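Long-range contacts in pyrroline carboxylate reductase (Plasmodium falciparum, PDB 2RCY), which binds NADP in a Rossmann-type domain and probably reduces pyrroline-5-carboxylate to proline: residues Glu106-Trp111 with Asn132-Asp137; Tyr127-Asn132 with Ile151-Glu156. One frame throughout, in Å; residues are numbered along the deposited sequence.

Interaction 1: Glu106-Trp111 with Asn132-Asp137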
ATOM      1  N   GLU A 106      50.384 -12.198  11.341  1.00 44.30           N
ATOM      2  CA  GLU A 106      51.400 -13.234  11.130  1.00 44.12           C
ATOM      3  C   GLU A 106      50.816 -14.642  10.947  1.00 43.81           C
ATOM      4  O   GLU A 106      51.480 -15.526  10.399  1.00 43.80           O
ATOM      5  CB  GLU A 106      52.438 -13.217  12.267  1.00 44.23           C
ATOM      6  CG  GLU A 106      51.964 -13.786  13.615  1.00 44.75           C
ATOM      7  CD  GLU A 106      51.167 -12.794  14.462  1.00 45.53           C
ATOM      8  OE1 GLU A 106      50.937 -11.647  14.019  1.00 45.90           O
ATOM      9  OE2 GLU A 106      50.771 -13.170  15.587  1.00 45.71           O
ATOM     10  N   ASN A 107      49.579 -14.839  11.401  1.00 43.37           N
ATOM     11  CA  ASN A 107      48.919 -16.143  11.339  1.00 42.96           C
ATOM     12  C   ASN A 107      48.346 -16.487   9.962  1.00 42.57           C
ATOM     13  O   ASN A 107      48.182 -15.613   9.108  1.00 42.49           O
ATOM     14  CB  ASN A 107      47.823 -16.239  12.405  1.00 43.00           C
ATOM     15  CG  ASN A 107      48.380 -16.437  13.804  1.00 43.21           C
ATOM     16  OD1 ASN A 107      49.170 -17.350  14.049  1.00 43.35           O
ATOM     17  ND2 ASN A 107      47.956 -15.589  14.732  1.00 43.55           N
ATOM     18  N   LYS A 108      48.057 -17.772   9.758  1.00 42.12           N
ATOM     19  CA  LYS A 108      47.402 -18.256   8.544  1.00 41.72           C
ATOM     20  C   LYS A 108      45.885 -18.231   8.733  1.00 41.33           C
ATOM     21  O   LYS A 108      45.323 -19.040   9.485  1.00 41.21           O
ATOM     22  CB  LYS A 108      47.876 -19.673   8.198  1.00 41.76           C
ATOM     23  CG  LYS A 108      49.318 -19.758   7.720  1.00 41.78           C
ATOM     24  CD  LYS A 108      49.746 -21.203   7.510  1.00 41.82           C
ATOM     25  CE  LYS A 108      51.090 -21.299   6.798  1.00 42.09           C
ATOM     26  NZ  LYS A 108      52.221 -20.798   7.630  1.00 42.56           N
ATOM     27  N   ILE A 109      45.229 -17.292   8.053  1.00 40.76           N
ATOM     28  CA  ILE A 109      43.793 -17.069   8.234  1.00 40.24           C
ATOM     29  C   ILE A 109      43.014 -17.257   6.936  1.00 39.83           C
ATOM     30  O   ILE A 109      43.292 -16.608   5.923  1.00 39.77           O
ATOM     31  CB  ILE A 109      43.497 -15.668   8.841  1.00 40.28           C
ATOM     32  CG1 ILE A 109      44.250 -15.485  10.164  1.00 40.32           C
ATOM     33  CG2 ILE A 109      41.993 -15.474   9.056  1.00 40.11           C
ATOM     34  CD1 ILE A 109      44.553 -14.044  10.516  1.00 40.21           C
ATOM     35  N   VAL A 110      42.036 -18.156   6.984  1.00 39.28           N
ATOM     36  CA  VAL A 110      41.128 -18.390   5.864  1.00 38.82           C
ATOM     37  C   VAL A 110      39.673 -18.281   6.340  1.00 38.42           C
ATOM     38  O   VAL A 110      39.292 -18.882   7.347  1.00 38.36           O
ATOM     39  CB  VAL A 110      41.432 -19.743   5.135  1.00 38.82           C
ATOM     40  CG1 VAL A 110      41.482 -20.909   6.112  1.00 38.85           C
ATOM     41  CG2 VAL A 110      40.436 -20.013   4.018  1.00 38.78           C
ATOM     42  N   TRP A 111      38.880 -17.490   5.624  1.00 37.97           N
ATOM     43  CA  TRP A 111      37.485 -17.254   5.984  1.00 37.54           C
ATOM     44  C   TRP A 111      36.540 -18.047   5.083  1.00 37.37           C
ATOM     45  O   TRP A 111      36.339 -17.703   3.917  1.00 37.25           O
ATOM     46  CB  TRP A 111      37.177 -15.750   5.949  1.00 37.42           C
ATOM     47  CG  TRP A 111      35.760 -15.370   6.304  1.00 37.13           C
ATOM     48  CD1 TRP A 111      34.902 -16.042   7.129  1.00 36.94           C
ATOM     49  CD2 TRP A 111      35.057 -14.201   5.866  1.00 36.98           C
ATOM     50  NE1 TRP A 111      33.704 -15.377   7.215  1.00 36.93           N
ATOM     51  CE2 TRP A 111      33.772 -14.242   6.452  1.00 36.95           C
ATOM     52  CE3 TRP A 111      35.383 -13.127   5.026  1.00 36.86           C
ATOM     53  CZ2 TRP A 111      32.814 -13.248   6.227  1.00 37.11           C
ATOM     54  CZ3 TRP A 111      34.430 -12.140   4.804  1.00 36.96           C
ATOM     55  CH2 TRP A 111      33.162 -12.208   5.403  1.00 37.01           C
ATOM     56  N   ASN A 132      49.224 -15.081   4.177  1.00 47.00           N
ATOM     57  CA  ASN A 132      50.002 -16.191   4.732  1.00 47.60           C
ATOM     58  C   ASN A 132      49.499 -17.597   4.385  1.00 48.04           C
ATOM     59  O   ASN A 132      50.176 -18.587   4.672  1.00 48.10           O
ATOM     60  CB  ASN A 132      50.139 -16.034   6.250  1.00 47.59           C
ATOM     61  CG  ASN A 132      50.932 -14.796   6.642  1.00 47.68           C
ATOM     62  OD1 ASN A 132      51.874 -14.397   5.957  1.00 47.57           O
ATOM     63  ND2 ASN A 132      50.551 -14.185   7.755  1.00 47.79           N
ATOM     64  N   VAL A 133      48.321 -17.681   3.772  1.00 48.62           N
ATOM     65  CA  VAL A 133      47.775 -18.965   3.330  1.00 49.16           C
ATOM     66  C   VAL A 133      48.339 -19.328   1.955  1.00 49.57           C
ATOM     67  O   VAL A 133      48.120 -18.614   0.970  1.00 49.63           O
ATOM     68  CB  VAL A 133      46.224 -18.962   3.318  1.00 49.12           C
ATOM     69  CG1 VAL A 133      45.675 -20.232   2.674  1.00 49.10           C
ATOM     70  CG2 VAL A 133      45.679 -18.814   4.732  1.00 49.14           C
ATOM     71  N   ASN A 134      49.073 -20.439   1.906  1.00 50.03           N
ATOM     72  CA  ASN A 134      49.725 -20.894   0.677  1.00 50.52           C
ATOM     73  C   ASN A 134      48.919 -21.947  -0.089  1.00 50.79           C
ATOM     74  O   ASN A 134      47.798 -22.288   0.299  1.00 50.82           O
ATOM     75  CB  ASN A 134      51.144 -21.401   0.975  1.00 50.56           C
ATOM     76  CG  ASN A 134      51.176 -22.480   2.050  1.00 50.78           C
ATOM     77  OD1 ASN A 134      50.380 -23.422   2.034  1.00 50.92           O
ATOM     78  ND2 ASN A 134      52.110 -22.351   2.987  1.00 50.78           N
ATOM     79  N   SER A 135      49.505 -22.453  -1.173  1.00 51.15           N
ATOM     80  CA  SER A 135      48.863 -23.439  -2.045  1.00 51.47           C
ATOM     81  C   SER A 135      48.590 -24.780  -1.358  1.00 51.64           C
ATOM     82  O   SER A 135      47.587 -25.435  -1.650  1.00 51.66           O
ATOM     83  CB  SER A 135      49.703 -23.654  -3.307  1.00 51.52           C
ATOM     84  OG  SER A 135      51.055 -23.921  -2.980  1.00 51.62           O
ATOM     85  N   THR A 136      49.479 -25.180  -0.451  1.00 51.87           N
ATOM     86  CA  THR A 136      49.313 -26.433   0.290  1.00 52.14           C
ATOM     87  C   THR A 136      48.217 -26.324   1.351  1.00 52.20           C
ATOM     88  O   THR A 136      47.569 -27.318   1.686  1.00 52.23           O
ATOM     89  CB  THR A 136      50.633 -26.910   0.951  1.00 52.18           C
ATOM     90  OG1 THR A 136      51.100 -25.921   1.875  1.00 52.30           O
ATOM     91  CG2 THR A 136      51.706 -27.175  -0.104  1.00 52.29           C
ATOM     92  N   ASP A 137      48.020 -25.115   1.875  1.00 52.29           N
ATOM     93  CA  ASP A 137      46.934 -24.841   2.816  1.00 52.34           C
ATOM     94  C   ASP A 137      45.584 -24.822   2.104  1.00 52.32           C
ATOM     95  O   ASP A 137      44.599 -25.348   2.623  1.00 52.27           O
ATOM     96  CB  ASP A 137      47.163 -23.512   3.541  1.00 52.40           C
ATOM     97  CG  ASP A 137      48.292 -23.579   4.553  1.00 52.53           C
ATOM     98  OD1 ASP A 137      48.324 -24.528   5.368  1.00 52.65           O
ATOM     99  OD2 ASP A 137      49.143 -22.667   4.542  1.00 52.62           O
TER
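Asn132 reaches back with its carboxamide to Asn107, just ahead of strand 108-113, and its ND2 gives the polar bond that joins residues 106-111 to 132-137. ND2 donates to Asn107 O at 3.1 Å with a nearly straight N-H...O angle of 168°. The acceptor lies in the amide plane of Asn132, yet the donor stands well above the carbonyl plane of Asn107. Asn130 ND2 also donates to Asn107 O, and Asn130 OD1 accepts from Ile109 N, so two asparagines of the turn after strand 123-129 hold the start of strand 108-113.

The apolar part falls to Lys108 and Val133. The methylene chain of Lys108 runs beside the backbone of Asn132, CG lying 3.4 Å from Asn132 O. With CG1 of Val133 anti to the backbone N (chi1 172°), CG2 falls beside that nitrogen and meets the strand backbone, 3.5 Å from Ile109 O. Val110 CB meets the same methyl more loosely, and Leu86 of the adjacent strand 86-89 touches Lys108, Val110 and Val133.

Residues 132-137 form the strand-to-helix turn of the beta-alpha-beta unit made by strand 123-129, helix 135-146 and strand 149-153, and the helix starts in a capping box. Asn134, the N-cap residue, accepts from Asp137 N through OD1 at 2.9 Å, and Thr136 OG1 donates to the same oxygen. In return, Asn134 N gives a weak bond to Asp137 OD2.

Charge enters through that carboxylate. The Lys108 chain crosses the Asp137 side chain at about a right angle, with CE 3.3 Å from OD2; the bend at the end of the lysine (chi4 68°) leaves NZ 4.7 Å from OD2, so any attraction between the opposite charges would act without direct contact.

Interaction 2: Tyr127-Asn132 with Ile151-Glu156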
ATOM      1  N   TYR A 127      35.079 -19.238   0.034  1.00 37.93           N
ATOM      2  CA  TYR A 127      36.193 -18.852   0.901  1.00 38.54           C
ATOM      3  C   TYR A 127      37.169 -17.852   0.300  1.00 38.99           C
ATOM      4  O   TYR A 127      37.282 -17.716  -0.922  1.00 39.01           O
ATOM      5  CB  TYR A 127      36.942 -20.090   1.429  1.00 38.52           C
ATOM      6  CG  TYR A 127      38.031 -20.630   0.521  1.00 38.66           C
ATOM      7  CD1 TYR A 127      39.370 -20.309   0.741  1.00 38.64           C
ATOM      8  CD2 TYR A 127      37.723 -21.473  -0.547  1.00 38.70           C
ATOM      9  CE1 TYR A 127      40.375 -20.808  -0.085  1.00 38.78           C
ATOM     10  CE2 TYR A 127      38.720 -21.979  -1.376  1.00 38.67           C
ATOM     11  CZ  TYR A 127      40.042 -21.641  -1.141  1.00 38.78           C
ATOM     12  OH  TYR A 127      41.032 -22.138  -1.962  1.00 38.91           O
ATOM     13  N   CYS A 128      37.858 -17.149   1.192  1.00 39.58           N
ATOM     14  CA  CYS A 128      38.964 -16.272   0.847  1.00 40.14           C
ATOM     15  C   CYS A 128      40.017 -16.426   1.941  1.00 40.69           C
ATOM     16  O   CYS A 128      39.709 -16.878   3.048  1.00 40.65           O
ATOM     17  CB  CYS A 128      38.493 -14.820   0.746  1.00 40.08           C
ATOM     18  SG  CYS A 128      37.736 -14.174   2.253  1.00 39.78           S
ATOM     19  N   SER A 129      41.255 -16.058   1.630  1.00 41.42           N
ATOM     20  CA  SER A 129      42.359 -16.236   2.567  1.00 42.18           C
ATOM     21  C   SER A 129      43.324 -15.057   2.547  1.00 42.73           C
ATOM     22  O   SER A 129      43.383 -14.309   1.568  1.00 42.79           O
ATOM     23  CB  SER A 129      43.100 -17.538   2.261  1.00 42.18           C
ATOM     24  OG  SER A 129      43.596 -17.546   0.936  1.00 42.28           O
ATOM     25  N   ASN A 130      44.078 -14.897   3.632  1.00 43.45           N
ATOM     26  CA  ASN A 130      45.049 -13.810   3.741  1.00 44.18           C
ATOM     27  C   ASN A 130      46.352 -14.086   2.984  1.00 44.71           C
ATOM     28  O   ASN A 130      46.433 -15.025   2.184  1.00 44.76           O
ATOM     29  CB  ASN A 130      45.311 -13.449   5.216  1.00 44.14           C
ATOM     30  CG  ASN A 130      46.068 -14.534   5.977  1.00 44.21           C
ATOM     31  OD1 ASN A 130      46.211 -15.664   5.513  1.00 44.35           O
ATOM     32  ND2 ASN A 130      46.552 -14.182   7.163  1.00 44.27           N
ATOM     33  N   LYS A 131      47.361 -13.257   3.244  1.00 45.36           N
ATOM     34  CA  LYS A 131      48.654 -13.339   2.571  1.00 46.04           C
ATOM     35  C   LYS A 131      49.436 -14.602   2.953  1.00 46.41           C
ATOM     36  O   LYS A 131      50.200 -15.131   2.144  1.00 46.46           O
ATOM     37  CB  LYS A 131      49.477 -12.085   2.887  1.00 46.00           C
ATOM     38  CG  LYS A 131      50.586 -11.780   1.891  1.00 46.21           C
ATOM     39  CD  LYS A 131      51.318 -10.499   2.268  1.00 46.20           C
ATOM     40  N   ASN A 132      49.224 -15.081   4.177  1.00 47.00           N
ATOM     41  CA  ASN A 132      50.002 -16.191   4.732  1.00 47.60           C
ATOM     42  C   ASN A 132      49.499 -17.597   4.385  1.00 48.04           C
ATOM     43  O   ASN A 132      50.176 -18.587   4.672  1.00 48.10           O
ATOM     44  CB  ASN A 132      50.139 -16.034   6.250  1.00 47.59           C
ATOM     45  CG  ASN A 132      50.932 -14.796   6.642  1.00 47.68           C
ATOM     46  OD1 ASN A 132      51.874 -14.397   5.957  1.00 47.57           O
ATOM     47  ND2 ASN A 132      50.551 -14.185   7.755  1.00 47.79           N
ATOM     48  N   ILE A 151      32.925 -26.281  -2.947  1.00 38.61           N
ATOM     49  CA  ILE A 151      33.583 -25.058  -2.484  1.00 38.32           C
ATOM     50  C   ILE A 151      34.149 -24.213  -3.632  1.00 38.14           C
ATOM     51  O   ILE A 151      34.716 -24.743  -4.592  1.00 38.11           O
ATOM     52  CB  ILE A 151      34.670 -25.355  -1.398  1.00 38.35           C
ATOM     53  CG1 ILE A 151      35.202 -24.054  -0.781  1.00 38.39           C
ATOM     54  CG2 ILE A 151      35.802 -26.227  -1.955  1.00 38.26           C
ATOM     55  CD1 ILE A 151      35.814 -24.212   0.601  1.00 38.28           C
ATOM     56  N   HIS A 152      33.963 -22.900  -3.525  1.00 37.87           N
ATOM     57  CA  HIS A 152      34.532 -21.938  -4.465  1.00 37.66           C
ATOM     58  C   HIS A 152      35.462 -20.983  -3.727  1.00 37.52           C
ATOM     59  O   HIS A 152      35.204 -20.624  -2.578  1.00 37.49           O
ATOM     60  CB  HIS A 152      33.424 -21.128  -5.144  1.00 37.67           C
ATOM     61  CG  HIS A 152      32.472 -21.953  -5.951  1.00 37.78           C
ATOM     62  ND1 HIS A 152      32.596 -22.111  -7.315  1.00 37.80           N
ATOM     63  CD2 HIS A 152      31.376 -22.658  -5.589  1.00 37.55           C
ATOM     64  CE1 HIS A 152      31.619 -22.882  -7.757  1.00 37.62           C
ATOM     65  NE2 HIS A 152      30.865 -23.228  -6.730  1.00 37.50           N
ATOM     66  N   GLU A 153      36.544 -20.578  -4.385  1.00 37.38           N
ATOM     67  CA  GLU A 153      37.371 -19.490  -3.877  1.00 37.26           C
ATOM     68  C   GLU A 153      36.943 -18.195  -4.547  1.00 37.07           C
ATOM     69  O   GLU A 153      36.940 -18.088  -5.777  1.00 37.10           O
ATOM     70  CB  GLU A 153      38.862 -19.745  -4.107  1.00 37.25           C
ATOM     71  CG  GLU A 153      39.755 -18.711  -3.418  1.00 37.41           C
ATOM     72  CD  GLU A 153      41.243 -18.966  -3.595  1.00 37.62           C
ATOM     73  OE1 GLU A 153      41.635 -19.689  -4.540  1.00 37.95           O
ATOM     74  OE2 GLU A 153      42.025 -18.428  -2.782  1.00 37.98           O
ATOM     75  N   ILE A 154      36.569 -17.216  -3.729  1.00 36.84           N
ATOM     76  CA  ILE A 154      36.088 -15.933  -4.230  1.00 36.60           C
ATOM     77  C   ILE A 154      36.852 -14.774  -3.593  1.00 36.43           C
ATOM     78  O   ILE A 154      37.583 -14.966  -2.617  1.00 36.47           O
ATOM     79  CB  ILE A 154      34.558 -15.759  -3.999  1.00 36.60           C
ATOM     80  CG1 ILE A 154      34.226 -15.715  -2.503  1.00 36.52           C
ATOM     81  CG2 ILE A 154      33.770 -16.865  -4.708  1.00 36.60           C
ATOM     82  CD1 ILE A 154      32.877 -15.105  -2.191  1.00 36.36           C
ATOM     83  N   LYS A 155      36.682 -13.579  -4.155  1.00 36.23           N
ATOM     84  CA  LYS A 155      37.248 -12.354  -3.587  1.00 36.01           C
ATOM     85  C   LYS A 155      36.651 -12.077  -2.206  1.00 35.73           C
ATOM     86  O   LYS A 155      35.521 -12.482  -1.921  1.00 35.75           O
ATOM     87  CB  LYS A 155      36.984 -11.165  -4.512  1.00 36.09           C
ATOM     88  CG  LYS A 155      37.672 -11.248  -5.865  1.00 36.41           C
ATOM     89  CD  LYS A 155      37.189 -10.138  -6.787  1.00 37.09           C
ATOM     90  CE  LYS A 155      37.980 -10.109  -8.085  1.00 37.61           C
ATOM     91  NZ  LYS A 155      37.535  -9.004  -8.975  1.00 37.84           N
ATOM     92  N   GLU A 156      37.407 -11.384  -1.359  1.00 35.41           N
ATOM     93  CA  GLU A 156      36.942 -11.044  -0.014  1.00 35.19           C
ATOM     94  C   GLU A 156      35.731 -10.107  -0.040  1.00 34.91           C
ATOM     95  O   GLU A 156      34.828 -10.230   0.790  1.00 34.83           O
ATOM     96  CB  GLU A 156      38.070 -10.427   0.818  1.00 35.19           C
ATOM     97  CG  GLU A 156      37.779 -10.387   2.314  1.00 35.17           C
ATOM     98  CD  GLU A 156      38.792  -9.583   3.108  1.00 35.41           C
ATOM     99  OE1 GLU A 156      38.524  -9.321   4.299  1.00 35.70           O
ATOM    100  OE2 GLU A 156      39.852  -9.212   2.555  1.00 35.63           O
TER
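Tyr127 O accepts from Ile154 N at 2.9 Å, the shorter of two backbone bonds between strand 123-129 and the chain at the end of strand 149-153. The other runs from Tyr127 N to His152 O at 3.0 Å. Together they flank Glu153, as expected for a parallel bridge between Tyr127 and Glu153. Glu153 CA makes an additional C-H...O contact with Tyr127 O.

On that face of the sheet the Tyr127 ring lies against the Glu153 side chain. CG, anti to the backbone N (chi1 -172°), sits over one ring face, offset toward the rim, in a CH-pi contact 4.0 Å from the centroid. The extended glutamate carries its carboxylate on toward the phenol end, its plane only 9° from that of the ring; OE2 forms a salt bridge with Lys138. Ile151 CD1 approaches CD2 of the ring obliquely at 3.5 Å. On the other side of the sheet, Cys128 SG rests 3.8 Å from Glu156 CG.

Helix 135-146, the beta-alpha-beta crossover between strands 123-129 and 149-153, touches the Tyr127 side chain through Lys138 and Asn142; helices 96-103 and 159-167 meet Cys128, and strand 108-113 flanks strand 123-129 on its other edge.

The two contacts are centred 9 Å apart; their segments share Asn132, which takes part only in interaction 1. They meet directly where strands 108-113 and 123-129 lie side by side: Trp111 N probably bonds to Cys128 O, and Val110 CG2 packs on the Tyr127 ring. Their segments alternate along the chain, in the order 106-111, 127-132, 132-137, 151-156. Both reach the end of the mixed sheet where strand 123-129 runs antiparallel to 108-113 and parallel to 149-153, one of the two outermost strands within the chain. Interaction 1 lies where the chain turns into helix 135-146, and interaction 2 joins the two strands which that helix connects. This beta-alpha-beta unit thus extends the sheet of the NADP-binding domain.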